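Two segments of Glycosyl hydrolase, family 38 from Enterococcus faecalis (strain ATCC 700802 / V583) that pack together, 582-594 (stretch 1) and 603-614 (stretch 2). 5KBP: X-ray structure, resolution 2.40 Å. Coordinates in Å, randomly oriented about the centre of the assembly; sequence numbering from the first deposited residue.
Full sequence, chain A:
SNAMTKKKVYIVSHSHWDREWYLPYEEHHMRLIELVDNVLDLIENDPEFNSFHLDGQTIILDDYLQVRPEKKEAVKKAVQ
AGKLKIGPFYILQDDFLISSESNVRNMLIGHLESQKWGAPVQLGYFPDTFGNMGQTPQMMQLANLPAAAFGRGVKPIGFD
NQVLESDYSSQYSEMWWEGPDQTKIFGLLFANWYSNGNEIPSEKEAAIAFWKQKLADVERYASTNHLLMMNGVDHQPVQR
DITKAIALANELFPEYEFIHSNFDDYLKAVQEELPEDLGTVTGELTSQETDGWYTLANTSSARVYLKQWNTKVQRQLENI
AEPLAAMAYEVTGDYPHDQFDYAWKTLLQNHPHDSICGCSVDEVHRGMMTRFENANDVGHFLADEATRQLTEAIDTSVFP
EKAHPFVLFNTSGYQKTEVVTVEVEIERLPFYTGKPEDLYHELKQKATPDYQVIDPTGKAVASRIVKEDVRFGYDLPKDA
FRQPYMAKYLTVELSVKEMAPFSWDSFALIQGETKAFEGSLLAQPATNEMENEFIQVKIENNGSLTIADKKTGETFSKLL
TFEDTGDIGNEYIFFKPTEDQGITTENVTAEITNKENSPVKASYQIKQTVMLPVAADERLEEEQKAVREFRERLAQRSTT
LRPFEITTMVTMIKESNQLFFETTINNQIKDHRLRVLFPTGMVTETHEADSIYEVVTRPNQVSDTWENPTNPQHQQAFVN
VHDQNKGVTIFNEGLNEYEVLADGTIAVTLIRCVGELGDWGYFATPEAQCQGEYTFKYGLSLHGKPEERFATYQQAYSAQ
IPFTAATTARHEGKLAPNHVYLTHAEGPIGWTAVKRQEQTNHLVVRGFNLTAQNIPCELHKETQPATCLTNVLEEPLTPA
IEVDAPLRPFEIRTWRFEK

Stretch 1, residues 582-594: GITTENVTAEITN
Stretch 2 603-614: SYQIKQTVMLPV

Two strands of one chain pair antiparallel: 591-594 runs against 603-613, their N-to-C directions at 162° and their axes 4.5 Å apart at closest approach. Upstream, 583-584 forms a short strand; the CA-CA spacing is still 4.9 Å at Ala-590/Gln-608 but reaches 7.3 Å at Thr-585/Val-610 and 7.7 Å at Ile-583/Leu-612.

The register is fixed by two hydrogen-bonded pairs. Glu-591 N gives to Lys-607 O (2.8 Å, 170°) and Lys-607 N to Glu-591 O (2.9 Å); Thr-593 N gives to Gln-605 O (2.9 Å) and Gln-605 N to Thr-593 O (2.7 Å, 176°). Between them lies the non-hydrogen-bonded pair Ile-592/Ile-606, CA-CA 4.7 Å; beyond them Asn-594/Tyr-604 closes to 4.3 Å. Extended backbones, such as Ile-592 at -105/130 and Ile-606 at -115/118, permit this ladder. CA-H...O contacts supplement it, Ile-592 CA lying 3.3 Å from Gln-605 O.

Alternation sorts the side chains. Ile-592 (m, t), Ile-606 (m, t), Asn-594 and Tyr-604 share one face, where Ile-592 CG2 lies 3.8 Å from Tyr-604 CD2. Asn-594 (chi1 t) covers the Tyr-604 ring (chi1 -84°, chi2 77°): its CB sits 4.0 Å from the ring centroid, 20° off the normal, a CH-pi contact. The other face carries Glu-591, Thr-593, Gln-605 and Lys-607. Here Glu-591 (t, t, chi3 -3°) brings its carboxylate OE1 to 3.9 Å from the methylene CD of Lys-607, a van der Waals contact, while the lysine (m, t, t, t) leads its end away.

Beyond the ladder the closest side-chain contacts are largely between carbons. Ala-590 CB lies 3.6 Å from Gln-608 CG and 4.1 Å from Ile-606 CG2. Ile-583 (m, t) spans the wider gap: CG2 meets Val-610 CG2 (Val-610 chi1 81°) at 3.6 Å, and CD1 reaches both Leu-612 CD2 and Pro-613 CD at 3.9 Å.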

# COMPACT_ATOMS: atom_id res chain seq x y z
N GLY A 582 17.34 -3.40 -33.98
CA GLY A 582 16.57 -2.24 -33.61
C GLY A 582 15.45 -1.93 -34.59
O GLY A 582 15.42 -2.39 -35.73
N ILE A 583 14.50 -1.12 -34.12
CA ILE A 583 13.39 -0.62 -34.93
C ILE A 583 13.22 0.86 -34.62
O ILE A 583 13.08 1.24 -33.45
CB ILE A 583 12.08 -1.38 -34.65
CG1 ILE A 583 12.20 -2.85 -35.08
CG2 ILE A 583 10.92 -0.72 -35.36
CD1 ILE A 583 10.99 -3.68 -34.74
N THR A 584 13.25 1.69 -35.65
CA THR A 584 13.23 3.14 -35.49
C THR A 584 12.05 3.74 -36.24
O THR A 584 11.47 3.12 -37.14
CB THR A 584 14.53 3.77 -35.98
OG1 THR A 584 14.52 5.18 -35.69
CG2 THR A 584 14.69 3.57 -37.48
N THR A 585 11.71 4.97 -35.86
CA THR A 585 10.68 5.74 -36.55
C THR A 585 11.25 6.62 -37.66
O THR A 585 10.52 7.44 -38.21
CB THR A 585 9.91 6.61 -35.55
OG1 THR A 585 10.82 7.51 -34.90
CG2 THR A 585 9.23 5.75 -34.50
N GLU A 586 12.53 6.45 -37.99
CA GLU A 586 13.15 7.28 -39.02
C GLU A 586 12.50 7.06 -40.39
O GLU A 586 12.47 7.98 -41.21
CB GLU A 586 14.65 6.98 -39.10
CG GLU A 586 15.41 7.89 -40.06
CD GLU A 586 16.78 7.35 -40.41
OE1 GLU A 586 17.06 6.17 -40.10
OE2 GLU A 586 17.59 8.11 -40.98
N ASN A 587 11.99 5.86 -40.64
CA ASN A 587 11.35 5.57 -41.92
C ASN A 587 9.88 5.25 -41.71
O ASN A 587 9.42 4.15 -42.04
CB ASN A 587 12.07 4.41 -42.61
N VAL A 588 9.13 6.20 -41.16
CA VAL A 588 7.72 6.02 -40.85
C VAL A 588 6.96 7.27 -41.28
O VAL A 588 7.48 8.39 -41.18
CB VAL A 588 7.50 5.75 -39.34
CG1 VAL A 588 6.02 5.69 -38.99
CG2 VAL A 588 8.19 4.45 -38.93
N THR A 589 5.74 7.08 -41.79
CA THR A 589 4.87 8.19 -42.15
C THR A 589 4.05 8.59 -40.93
O THR A 589 3.12 7.89 -40.54
CB THR A 589 3.96 7.80 -43.32
OG1 THR A 589 4.76 7.41 -44.44
CG2 THR A 589 3.07 8.97 -43.71
N ALA A 590 4.41 9.72 -40.33
CA ALA A 590 3.73 10.18 -39.13
C ALA A 590 2.46 10.96 -39.48
O ALA A 590 2.30 11.46 -40.60
CB ALA A 590 4.66 11.06 -38.29
N GLU A 591 1.56 11.05 -38.51
CA GLU A 591 0.33 11.82 -38.63
C GLU A 591 0.47 13.06 -37.76
O GLU A 591 0.41 12.97 -36.52
CB GLU A 591 -0.89 10.99 -38.22
CG GLU A 591 -2.21 11.74 -38.33
CD GLU A 591 -3.39 10.91 -37.87
OE1 GLU A 591 -3.19 9.73 -37.52
OE2 GLU A 591 -4.52 11.44 -37.84
N ILE A 592 0.66 14.22 -38.39
CA ILE A 592 0.93 15.47 -37.70
C ILE A 592 -0.34 16.32 -37.72
O ILE A 592 -0.95 16.51 -38.78
CB ILE A 592 2.11 16.22 -38.34
CG1 ILE A 592 3.19 15.22 -38.76
CG2 ILE A 592 2.67 17.24 -37.37
CD1 ILE A 592 4.25 15.81 -39.66
N THR A 593 -0.73 16.83 -36.55
CA THR A 593 -1.92 17.65 -36.42
C THR A 593 -1.64 18.79 -35.45
O THR A 593 -1.17 18.55 -34.34
CB THR A 593 -3.12 16.82 -35.93
OG1 THR A 593 -3.34 15.72 -36.82
CG2 THR A 593 -4.37 17.68 -35.87
N ASN A 594 -1.93 20.01 -35.88
CA ASN A 594 -1.81 21.18 -35.02
C ASN A 594 -3.02 21.24 -34.09
O ASN A 594 -4.16 21.33 -34.56
CB ASN A 594 -1.69 22.46 -35.84
CG ASN A 594 -1.64 23.70 -34.98
OD1 ASN A 594 -2.59 24.48 -34.94
ND2 ASN A 594 -0.53 23.90 -34.28
N SER A 603 0.93 24.09 -30.19
CA SER A 603 1.28 22.69 -29.95
C SER A 603 0.89 21.84 -31.15
O SER A 603 -0.12 22.10 -31.81
CB SER A 603 0.60 22.15 -28.68
OG SER A 603 -0.80 22.07 -28.86
N TYR A 604 1.70 20.82 -31.41
CA TYR A 604 1.46 19.86 -32.48
C TYR A 604 1.36 18.46 -31.89
O TYR A 604 2.06 18.12 -30.93
CB TYR A 604 2.59 19.89 -33.52
CG TYR A 604 2.44 20.95 -34.58
CD1 TYR A 604 2.74 22.28 -34.31
CD2 TYR A 604 2.02 20.62 -35.86
CE1 TYR A 604 2.61 23.25 -35.28
CE2 TYR A 604 1.89 21.58 -36.84
CZ TYR A 604 2.19 22.89 -36.55
OH TYR A 604 2.06 23.86 -37.51
N GLN A 605 0.50 17.64 -32.49
CA GLN A 605 0.40 16.23 -32.15
C GLN A 605 1.08 15.41 -33.23
O GLN A 605 0.78 15.57 -34.42
CB GLN A 605 -1.06 15.79 -32.00
CG GLN A 605 -1.23 14.37 -31.48
CD GLN A 605 -2.57 13.77 -31.83
OE1 GLN A 605 -2.95 13.70 -33.00
NE2 GLN A 605 -3.31 13.34 -30.81
N ILE A 606 2.00 14.54 -32.82
CA ILE A 606 2.72 13.66 -33.74
C ILE A 606 2.33 12.23 -33.40
O ILE A 606 2.60 11.75 -32.29
CB ILE A 606 4.24 13.85 -33.65
CG1 ILE A 606 4.61 15.31 -33.93
CG2 ILE A 606 4.94 12.93 -34.63
CD1 ILE A 606 6.08 15.61 -33.77
N LYS A 607 1.71 11.54 -34.35
CA LYS A 607 1.29 10.15 -34.19
C LYS A 607 2.12 9.25 -35.09
O LYS A 607 2.19 9.47 -36.30
CB LYS A 607 -0.20 9.98 -34.50
CG LYS A 607 -1.12 10.29 -33.34
CD LYS A 607 -2.56 9.92 -33.69
CE LYS A 607 -3.48 10.08 -32.49
NZ LYS A 607 -4.87 9.66 -32.83
N GLN A 608 2.75 8.24 -34.49
CA GLN A 608 3.53 7.25 -35.21
C GLN A 608 3.14 5.86 -34.73
O GLN A 608 3.12 5.61 -33.52
CB GLN A 608 5.03 7.48 -35.02
CG GLN A 608 5.55 8.78 -35.60
CD GLN A 608 6.66 9.38 -34.76
OE1 GLN A 608 6.66 9.26 -33.54
NE2 GLN A 608 7.62 10.03 -35.42
N THR A 609 2.83 4.98 -35.67
CA THR A 609 2.54 3.58 -35.38
C THR A 609 3.65 2.71 -35.95
O THR A 609 3.98 2.82 -37.13
CB THR A 609 1.18 3.16 -35.96
OG1 THR A 609 0.13 3.82 -35.25
CG2 THR A 609 0.99 1.66 -35.85
N VAL A 610 4.23 1.87 -35.10
CA VAL A 610 5.31 0.98 -35.50
C VAL A 610 4.98 -0.43 -35.02
O VAL A 610 4.30 -0.62 -34.01
CB VAL A 610 6.68 1.45 -34.96
CG1 VAL A 610 6.87 1.04 -33.51
CG2 VAL A 610 7.80 0.93 -35.84
N MET A 611 5.46 -1.42 -35.78
CA MET A 611 5.19 -2.82 -35.49
C MET A 611 6.34 -3.40 -34.68
O MET A 611 7.47 -3.47 -35.16
CB MET A 611 4.99 -3.61 -36.79
CG MET A 611 3.83 -3.11 -37.63
SD MET A 611 2.22 -3.37 -36.84
CE MET A 611 2.16 -5.16 -36.77
N LEU A 612 6.04 -3.82 -33.45
CA LEU A 612 7.07 -4.31 -32.55
C LEU A 612 6.85 -5.78 -32.22
O LEU A 612 5.70 -6.26 -32.19
CB LEU A 612 7.09 -3.50 -31.25
CG LEU A 612 7.47 -2.03 -31.36
CD1 LEU A 612 7.59 -1.40 -29.98
CD2 LEU A 612 8.76 -1.87 -32.15
N PRO A 613 7.92 -6.53 -31.99
CA PRO A 613 7.77 -7.90 -31.48
C PRO A 613 7.00 -7.91 -30.17
O PRO A 613 7.21 -7.05 -29.31
CB PRO A 613 9.22 -8.37 -31.29
CG PRO A 613 10.01 -7.53 -32.25
CD PRO A 613 9.33 -6.19 -32.26
N VAL A 614 6.10 -8.88 -30.03
CA VAL A 614 5.25 -8.94 -28.84
C VAL A 614 6.09 -9.15 -27.59
O VAL A 614 5.80 -8.59 -26.53
CB VAL A 614 4.19 -10.05 -29.01
CG1 VAL A 614 3.31 -10.14 -27.76
CG2 VAL A 614 3.34 -9.77 -30.24